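Local coordinates for E3 SUMO-protein ligase SIZ2 (Saccharomyces cerevisiae, PDB 6U75), which acts as a SUMO E3 ligase of the PIAS family, promoting SUMO attachment to target proteins, and is represented here by its PINIT and zinc-binding SP-RING domains, at residues P153-Q158 / Q237-E242. Sequence-based numbering, arbitrary orientation.
Sequences PKIIKQ and QLKISE
Along the outer edge of the small SP-RING sheet, a single parallel-type beta bridge pairs Ile155, from the link between helices 142-150 and 157-168, with Ser241, just past strand 239-240. Ile155 is held at both backbone polar atoms: its N donates to Ile240 O of the strand (2.7 Å), almost straight at 174°, and its O accepts from Glu242 N, at the start of helix 242-249. Ile155, a branched apolar residue suited to a buried place, sets CG1 against Lys239 CE (3.9 Å), the two side chains crossing at about a right angle; the ammonium of Lys239 continues to a salt bridge with Asp201. The extended aliphatic part of Lys154 runs beside Ile240, Lys154 CD 4.0 Å from Ile240 CG2, a long chain covering a branched one. Glu242, CG anti to its backbone N (chi1 -170°), accepts a hydrogen bond at OE1 from Lys157 N (3.1 Å), the N-H coming from above the carboxylate plane; an acid is consistent with the partial positive charge at this helix N-terminus. Lys157 CG packs against Glu242 OE1 (3.6 Å). An alanine at Glu242 would probably leave Lys157 N without this acceptor and open a gap beside the Lys157 chain. A lone parallel bridge thus ties the loop leading into helix 157-168 to the edge of the SP-RING's zinc-binding, RING-like fold.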
# COMPACT_ATOMS: atom_id res chain seq x y z
N PRO A 153 14.14 5.44 14.53
CA PRO A 153 14.61 4.76 15.75
C PRO A 153 13.93 3.41 15.89
O PRO A 153 12.71 3.29 15.74
CB PRO A 153 14.22 5.72 16.87
CG PRO A 153 13.07 6.50 16.32
CD PRO A 153 13.35 6.64 14.85
N LYS A 154 14.72 2.39 16.20
CA LYS A 154 14.21 1.04 16.32
C LYS A 154 13.50 0.86 17.66
O LYS A 154 13.56 1.71 18.55
CB LYS A 154 15.34 0.02 16.17
CG LYS A 154 16.26 0.30 15.00
CD LYS A 154 17.32 -0.78 14.83
CE LYS A 154 18.30 -0.43 13.72
NZ LYS A 154 17.62 -0.16 12.42
N ILE A 155 12.82 -0.28 17.80
CA ILE A 155 12.20 -0.66 19.07
C ILE A 155 13.28 -1.27 19.95
O ILE A 155 13.80 -2.34 19.65
CB ILE A 155 11.04 -1.63 18.85
CG1 ILE A 155 9.88 -0.93 18.14
CG2 ILE A 155 10.58 -2.22 20.18
CD1 ILE A 155 8.83 -1.87 17.59
N ILE A 156 13.62 -0.57 21.04
CA ILE A 156 14.76 -0.98 21.85
C ILE A 156 14.56 -2.38 22.40
O ILE A 156 13.43 -2.82 22.67
CB ILE A 156 15.01 0.03 22.98
CG1 ILE A 156 13.75 0.22 23.83
CG2 ILE A 156 15.46 1.37 22.41
CD1 ILE A 156 13.96 1.07 25.06
N LYS A 157 15.67 -3.10 22.58
CA LYS A 157 15.62 -4.46 23.10
C LYS A 157 15.15 -4.50 24.55
O LYS A 157 14.55 -5.49 24.99
CB LYS A 157 16.99 -5.13 22.97
CG LYS A 157 18.15 -4.32 23.54
CD LYS A 157 19.49 -4.96 23.19
CE LYS A 157 20.65 -3.98 23.36
NZ LYS A 157 20.83 -3.52 24.76
N GLN A 158 15.42 -3.44 25.32
CA GLN A 158 14.94 -3.39 26.70
C GLN A 158 13.43 -3.49 26.75
O GLN A 158 12.87 -4.18 27.61
CB GLN A 158 15.41 -2.10 27.38
CG GLN A 158 16.91 -2.05 27.67
CD GLN A 158 17.74 -1.73 26.45
OE1 GLN A 158 17.22 -1.65 25.34
NE2 GLN A 158 19.04 -1.55 26.64
N GLN A 237 4.06 3.80 11.41
CA GLN A 237 4.19 3.02 12.63
C GLN A 237 5.24 1.92 12.51
O GLN A 237 5.66 1.37 13.54
CB GLN A 237 2.85 2.38 13.01
CG GLN A 237 1.76 3.39 13.33
CD GLN A 237 0.43 2.73 13.65
OE1 GLN A 237 0.37 1.53 13.92
NE2 GLN A 237 -0.64 3.51 13.60
N LEU A 238 5.66 1.58 11.29
CA LEU A 238 6.62 0.50 11.10
C LEU A 238 7.98 0.89 11.66
O LEU A 238 8.50 1.97 11.37
CB LEU A 238 6.75 0.17 9.61
CG LEU A 238 5.46 -0.28 8.91
CD1 LEU A 238 5.69 -0.43 7.42
CD2 LEU A 238 4.96 -1.58 9.51
N LYS A 239 8.56 0.01 12.47
CA LYS A 239 9.89 0.21 13.01
C LYS A 239 10.57 -1.14 13.17
O LYS A 239 9.91 -2.17 13.33
CB LYS A 239 9.85 0.96 14.36
CG LYS A 239 9.12 2.29 14.29
CD LYS A 239 9.38 3.17 15.50
CE LYS A 239 8.87 2.53 16.78
NZ LYS A 239 8.18 3.53 17.66
N ILE A 240 11.90 -1.13 13.12
CA ILE A 240 12.68 -2.35 13.25
C ILE A 240 12.72 -2.77 14.71
O ILE A 240 12.76 -1.93 15.62
CB ILE A 240 14.10 -2.15 12.69
CG1 ILE A 240 14.06 -1.82 11.20
CG2 ILE A 240 14.95 -3.39 12.95
CD1 ILE A 240 13.56 -2.95 10.32
N SER A 241 12.71 -4.08 14.94
CA SER A 241 12.82 -4.64 16.29
C SER A 241 14.28 -4.98 16.56
O SER A 241 14.85 -5.87 15.93
CB SER A 241 11.94 -5.88 16.43
OG SER A 241 12.27 -6.60 17.61
N GLU A 242 14.89 -4.25 17.50
CA GLU A 242 16.30 -4.48 17.80
C GLU A 242 16.54 -5.88 18.36
O GLU A 242 17.58 -6.48 18.10
CB GLU A 242 16.80 -3.43 18.78
CG GLU A 242 18.31 -3.43 18.98
CD GLU A 242 18.76 -2.47 20.05
OE1 GLU A 242 17.90 -1.95 20.79
OE2 GLU A 242 19.99 -2.23 20.16